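Local coordinates for pesticidal crystal protein Cry2Aa (Bacillus thuringiensis serovar kurstaki, PDB 1I5P) that kills dipteran and lepidopteran larvae by binding to their midgut epithelial cells and promoting colloid-osmotic lysis, at residues A[542-547]-A[592-597]; A[111-116]-A[162-167]. All coordinates share one frame; numbering follows the deposited sequence.

Contact 1. Residues A[542-547]-A[592-597]; sequences SYNLYL and IGNIVA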
loop_
_atom_site.group_PDB
_atom_site.type_symbol
_atom_site.label_atom_id
_atom_site.label_comp_id
_atom_site.label_asym_id
_atom_site.label_seq_id
_atom_site.Cartn_x
_atom_site.Cartn_y
_atom_site.Cartn_z
ATOM N N SER A 542 15.495 -2.986 22.727
ATOM C CA SER A 542 16.346 -1.947 22.170
ATOM C C SER A 542 16.545 -2.197 20.683
ATOM O O SER A 542 16.754 -3.331 20.255
ATOM C CB SER A 542 17.701 -1.921 22.875
ATOM O OG SER A 542 17.623 -1.162 24.069
ATOM N N TYR A 543 16.481 -1.129 19.899
ATOM C CA TYR A 543 16.635 -1.233 18.456
ATOM C C TYR A 543 17.525 -0.143 17.899
ATOM O O TYR A 543 17.737 0.892 18.534
ATOM C CB TYR A 543 15.278 -1.091 17.751
ATOM C CG TYR A 543 14.209 -2.100 18.114
ATOM C CD1 TYR A 543 13.383 -1.907 19.220
ATOM C CD2 TYR A 543 14.001 -3.236 17.324
ATOM C CE1 TYR A 543 12.368 -2.823 19.533
ATOM C CE2 TYR A 543 12.997 -4.155 17.630
ATOM C CZ TYR A 543 12.185 -3.943 18.732
ATOM O OH TYR A 543 11.205 -4.867 19.036
ATOM N N ASN A 544 18.047 -0.384 16.701
ATOM C CA ASN A 544 18.825 0.633 16.010
ATOM C C ASN A 544 17.772 1.331 15.165
ATOM O O ASN A 544 17.023 0.682 14.429
ATOM C CB ASN A 544 19.879 0.023 15.087
ATOM C CG ASN A 544 21.151 -0.335 15.810
ATOM O OD1 ASN A 544 21.623 0.412 16.668
ATOM N ND2 ASN A 544 21.730 -1.477 15.455
ATOM N N LEU A 545 17.688 2.645 15.301
ATOM C CA LEU A 545 16.726 3.408 14.537
ATOM C C LEU A 545 17.333 3.824 13.212
ATOM O O LEU A 545 18.405 4.439 13.170
ATOM C CB LEU A 545 16.286 4.654 15.308
ATOM C CG LEU A 545 15.370 5.633 14.569
ATOM C CD1 LEU A 545 14.025 4.976 14.279
ATOM C CD2 LEU A 545 15.176 6.883 15.419
ATOM N N TYR A 546 16.647 3.470 12.130
ATOM C CA TYR A 546 17.075 3.822 10.789
ATOM C C TYR A 546 16.001 4.701 10.172
ATOM O O TYR A 546 14.813 4.397 10.255
ATOM C CB TYR A 546 17.242 2.576 9.910
ATOM C CG TYR A 546 18.445 1.714 10.216
ATOM C CD1 TYR A 546 18.403 0.764 11.232
ATOM C CD2 TYR A 546 19.631 1.845 9.483
ATOM C CE1 TYR A 546 19.506 -0.041 11.518
ATOM C CE2 TYR A 546 20.741 1.046 9.761
ATOM C CZ TYR A 546 20.672 0.104 10.779
ATOM O OH TYR A 546 21.770 -0.678 11.060
ATOM N N LEU A 547 16.414 5.801 9.564
ATOM C CA LEU A 547 15.459 6.671 8.904
ATOM C C LEU A 547 15.742 6.603 7.420
ATOM O O LEU A 547 16.856 6.895 6.981
ATOM C CB LEU A 547 15.582 8.120 9.391
ATOM C CG LEU A 547 15.211 8.391 10.856
ATOM C CD1 LEU A 547 15.203 9.888 11.106
ATOM C CD2 LEU A 547 13.842 7.805 11.172
ATOM N N ILE A 592 20.497 6.251 12.801
ATOM C CA ILE A 592 20.413 7.290 13.819
ATOM C C ILE A 592 21.078 6.859 15.118
ATOM O O ILE A 592 21.781 7.636 15.754
ATOM C CB ILE A 592 18.948 7.658 14.119
ATOM C CG1 ILE A 592 18.237 8.070 12.825
ATOM C CG2 ILE A 592 18.897 8.784 15.133
ATOM C CD1 ILE A 592 18.912 9.212 12.083
ATOM N N GLY A 593 20.849 5.615 15.512
ATOM C CA GLY A 593 21.443 5.126 16.740
ATOM C C GLY A 593 20.546 4.162 17.487
ATOM O O GLY A 593 19.428 3.859 17.057
ATOM N N ASN A 594 21.046 3.679 18.618
ATOM C CA ASN A 594 20.319 2.741 19.448
ATOM C C ASN A 594 19.263 3.435 20.303
ATOM O O ASN A 594 19.525 4.469 20.913
ATOM C CB ASN A 594 21.302 1.982 20.337
ATOM C CG ASN A 594 20.609 1.048 21.302
ATOM O OD1 ASN A 594 20.196 1.453 22.390
ATOM N ND2 ASN A 594 20.464 -0.210 20.904
ATOM N N ILE A 595 18.063 2.865 20.334
ATOM C CA ILE A 595 16.983 3.427 21.116
ATOM C C ILE A 595 16.268 2.326 21.884
ATOM O O ILE A 595 16.357 1.150 21.529
ATOM C CB ILE A 595 15.961 4.189 20.217
ATOM C CG1 ILE A 595 15.150 3.213 19.363
ATOM C CG2 ILE A 595 16.693 5.186 19.338
ATOM C CD1 ILE A 595 13.871 2.727 20.031
ATOM N N VAL A 596 15.559 2.714 22.940
ATOM C CA VAL A 596 14.829 1.758 23.760
ATOM C C VAL A 596 13.327 1.973 23.642
ATOM O O VAL A 596 12.826 3.053 23.942
ATOM C CB VAL A 596 15.199 1.886 25.250
ATOM C CG1 VAL A 596 14.666 0.672 26.017
ATOM C CG2 VAL A 596 16.709 2.008 25.413
ATOM N N ALA A 597 12.613 0.942 23.196
ATOM C CA ALA A 597 11.160 1.016 23.072
ATOM C C ALA A 597 10.574 0.625 24.429
ATOM O O ALA A 597 10.017 -0.464 24.586
ATOM C CB ALA A 597 10.669 0.059 21.988
#
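Tyr543 and Ile595 grip each other through both peptide groups: Tyr543 N donates to Ile595 O at 2.8 Å, and Ile595 N returns the bond to Tyr543 O at 2.7 Å. Two residues along, at the next hydrogen-bonded position, Leu545 takes two different partners. Its N-H points almost straight (177°) at Gly593 O, with the donor tilted from that carbonyl's plane, whereas its O accepts from Ile592 N, 2.8 Å away. Two residues thus face one, which makes this a classic beta bulge. Gly593 has phi 145°, part of a backbone shape that would jam a CB against the preceding carbonyl O, so glycine fits here. The non-hydrogen-bonded pairs alternate with these, Asn544–Asn594 between them and Ser542–Val596 beyond Tyr543; they bring their CA atoms closer and add CA-H...O contacts, such as Asn594 CA to Tyr543 O at 3.3 Å.

The two strands, 541-550 and 585-597, are antiparallel neighbours in the C-terminal domain, the lectin-like jelly-roll sandwich of this toxin, and the next strand beyond 541-550 is 617-626.

Tyr543, Leu545 and Ile595 share the buried face, where Phe624 touches all three and Val559 and Ile561 of strand 555-561 meet Leu545 and Ile595; the ring of Tyr491 meets Tyr543 edge-to-face. Leu545 runs alongside Ile592 in the same direction, its CG anti to the backbone N (chi1 174°) and 4.1 Å from Ile592 CB. Beyond them Leu547 presses CG onto Ile592 CG1 at 3.6 Å, and its CD1 reaches Ile592 CD1. At the far end Ala597 CB meets the rim of the Tyr543 ring close to the ring plane, nearest CE1; the phenol OH bonds to Thr492 O and Asn539 ND2. On the other face Ser542 OG lies 3.6 Å from Val596 CG2.

Contact 2. Residues A[111-116]-A[162-167]; sequences ARVNAE and PQFQIQ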
loop_
_atom_site.group_PDB
_atom_site.type_symbol
_atom_site.label_atom_id
_atom_site.label_comp_id
_atom_site.label_asym_id
_atom_site.label_seq_id
_atom_site.Cartn_x
_atom_site.Cartn_y
_atom_site.Cartn_z
ATOM N N ALA A 111 4.918 -16.958 -27.339
ATOM C CA ALA A 111 5.642 -18.219 -27.373
ATOM C C ALA A 111 6.930 -18.144 -26.555
ATOM O O ALA A 111 7.205 -19.021 -25.747
ATOM C CB ALA A 111 5.957 -18.598 -28.816
ATOM N N ARG A 112 7.717 -17.093 -26.755
ATOM C CA ARG A 112 8.970 -16.954 -26.019
ATOM C C ARG A 112 8.749 -16.819 -24.516
ATOM O O ARG A 112 9.450 -17.442 -23.717
ATOM C CB ARG A 112 9.767 -15.749 -26.529
ATOM C CG ARG A 112 11.135 -15.607 -25.866
ATOM C CD ARG A 112 11.921 -16.912 -25.965
ATOM N NE ARG A 112 13.248 -16.815 -25.362
ATOM C CZ ARG A 112 14.247 -16.089 -25.858
ATOM N NH1 ARG A 112 14.077 -15.390 -26.973
ATOM N NH2 ARG A 112 15.421 -16.065 -25.237
ATOM N N VAL A 113 7.780 -15.993 -24.133
ATOM C CA VAL A 113 7.461 -15.795 -22.725
ATOM C C VAL A 113 7.123 -17.144 -22.102
ATOM O O VAL A 113 7.636 -17.494 -21.038
ATOM C CB VAL A 113 6.259 -14.838 -22.551
ATOM C CG1 VAL A 113 5.620 -15.033 -21.179
ATOM C CG2 VAL A 113 6.720 -13.398 -22.717
ATOM N N ASN A 114 6.262 -17.904 -22.770
ATOM C CA ASN A 114 5.869 -19.220 -22.271
ATOM C C ASN A 114 7.046 -20.174 -22.110
ATOM O O ASN A 114 7.082 -20.962 -21.170
ATOM C CB ASN A 114 4.840 -19.855 -23.195
ATOM C CG ASN A 114 3.434 -19.426 -22.877
ATOM O OD1 ASN A 114 3.066 -19.288 -21.715
ATOM N ND2 ASN A 114 2.625 -19.236 -23.912
ATOM N N ALA A 115 8.002 -20.105 -23.030
ATOM C CA ALA A 115 9.178 -20.965 -22.955
ATOM C C ALA A 115 10.035 -20.525 -21.773
ATOM O O ALA A 115 10.619 -21.353 -21.067
ATOM C CB ALA A 115 9.981 -20.882 -24.262
ATOM N N GLU A 116 10.099 -19.216 -21.562
ATOM C CA GLU A 116 10.871 -18.660 -20.462
ATOM C C GLU A 116 10.248 -19.000 -19.113
ATOM O O GLU A 116 10.964 -19.167 -18.128
ATOM C CB GLU A 116 10.996 -17.142 -20.608
ATOM C CG GLU A 116 11.874 -16.693 -21.760
ATOM C CD GLU A 116 13.267 -17.295 -21.699
ATOM O OE1 GLU A 116 13.698 -17.694 -20.596
ATOM O OE2 GLU A 116 13.937 -17.359 -22.753
ATOM N N PRO A 162 15.277 -10.568 -18.948
ATOM C CA PRO A 162 15.090 -9.638 -20.062
ATOM C C PRO A 162 13.930 -9.998 -20.971
ATOM O O PRO A 162 13.323 -9.125 -21.591
ATOM C CB PRO A 162 16.441 -9.684 -20.770
ATOM C CG PRO A 162 17.385 -9.862 -19.618
ATOM C CD PRO A 162 16.691 -10.972 -18.852
ATOM N N GLN A 163 13.603 -11.280 -21.043
ATOM C CA GLN A 163 12.507 -11.711 -21.896
ATOM C C GLN A 163 11.146 -11.262 -21.390
ATOM O O GLN A 163 10.136 -11.461 -22.060
ATOM C CB GLN A 163 12.540 -13.225 -22.051
ATOM C CG GLN A 163 13.782 -13.700 -22.778
ATOM C CD GLN A 163 14.003 -12.945 -24.078
ATOM O OE1 GLN A 163 13.174 -12.998 -24.990
ATOM N NE2 GLN A 163 15.123 -12.234 -24.168
ATOM N N PHE A 164 11.111 -10.666 -20.204
ATOM C CA PHE A 164 9.851 -10.175 -19.661
ATOM C C PHE A 164 9.865 -8.657 -19.723
ATOM O O PHE A 164 9.062 -7.991 -19.071
ATOM C CB PHE A 164 9.650 -10.641 -18.213
ATOM C CG PHE A 164 9.575 -12.133 -18.069
ATOM C CD1 PHE A 164 10.674 -12.854 -17.628
ATOM C CD2 PHE A 164 8.422 -12.823 -18.428
ATOM C CE1 PHE A 164 10.633 -14.244 -17.544
ATOM C CE2 PHE A 164 8.368 -14.217 -18.350
ATOM C CZ PHE A 164 9.479 -14.925 -17.909
ATOM N N GLN A 165 10.782 -8.118 -20.524
ATOM C CA GLN A 165 10.913 -6.676 -20.680
ATOM C C GLN A 165 10.917 -6.280 -22.154
ATOM O O GLN A 165 11.492 -5.261 -22.535
ATOM C CB GLN A 165 12.203 -6.196 -20.022
ATOM C CG GLN A 165 12.381 -6.646 -18.582
ATOM C CD GLN A 165 13.687 -6.146 -18.000
ATOM O OE1 GLN A 165 13.712 -5.191 -17.224
ATOM N NE2 GLN A 165 14.784 -6.783 -18.385
ATOM N N ILE A 166 10.263 -7.090 -22.976
ATOM C CA ILE A 166 10.189 -6.859 -24.414
ATOM C C ILE A 166 9.587 -5.508 -24.779
ATOM O O ILE A 166 8.457 -5.182 -24.385
ATOM C CB ILE A 166 9.366 -7.970 -25.107
ATOM C CG1 ILE A 166 9.928 -9.344 -24.724
ATOM C CG2 ILE A 166 9.403 -7.783 -26.624
ATOM C CD1 ILE A 166 11.388 -9.534 -25.080
ATOM N N GLN A 167 10.352 -4.727 -25.538
ATOM C CA GLN A 167 9.907 -3.416 -25.978
ATOM C C GLN A 167 8.582 -3.598 -26.706
ATOM O O GLN A 167 8.419 -4.532 -27.491
ATOM C CB GLN A 167 10.944 -2.794 -26.914
ATOM C CG GLN A 167 11.402 -1.414 -26.473
ATOM C CD GLN A 167 12.913 -1.323 -26.330
ATOM O OE1 GLN A 167 13.601 -0.781 -27.198
ATOM N NE2 GLN A 167 13.437 -1.861 -25.231
#
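Gln163 leans on Arg112 and Glu116 along the whole of its side chain. Its CB meets the aliphatic part of Glu116, 3.5 Å from CG. CG continues along the same residue, 3.7 Å from both Glu116 CG and Glu116 OE2. The chain then bends at chi2 (-51°), which carries Gln163 CD over to Arg112, 3.6 Å from Arg112 CZ. From there the amide lies stacked on the guanidinium, the two planes only 13° apart. OE1 lies above the guanidinium, displaced toward its rim, 3.2 Å from Arg112 NH1; the angle is too poor for a hydrogen bond, so the contact is one of stacked flat groups. NE2 ends near Arg112 NH2.

What steadies the guanidinium is Glu116, one helical turn on: Arg112 NE donates to the anti lone pair of Glu116 OE2 at 2.8 Å, and NH2 adds a weak bond to the same oxygen. The other carboxylate oxygen, OE1, forms a salt bridge with Arg160, which would probably keep Glu116 ionised.

Next to this polar patch, Phe164 offers CZ to Glu116 CB (3.8 Å) and CE2 to Val113 CG1. Leu117 and Leu120 extend the apolar packing of Phe164 along helix 107-135. The turn leaving helix 145-160 is thus laid against helix 107-135 in the N-terminal helical bundle, with Phe177 and Leu173 of helix 170-193 packing on Phe164 and Val113 respectively.

In the fold
Contacts 1 and 2 belong to different domains, with centres 44 Å apart and nearest atoms about 27 Å apart, and no structural element is common to them. Contact 1 pairs two strands of the C-terminal sandwich, so backbone bonds set its register and its side chains divide between a buried apolar face and a partly exposed one. Contact 2 joins a helix to a turn in the helical bundle; there side chains do most of the work, grading from a buried aromatic and valine to an exposed arginine. It buries about half as much surface between its segments, 281 Å² against 527 Å², and its charged groups have no counterpart in contact 1.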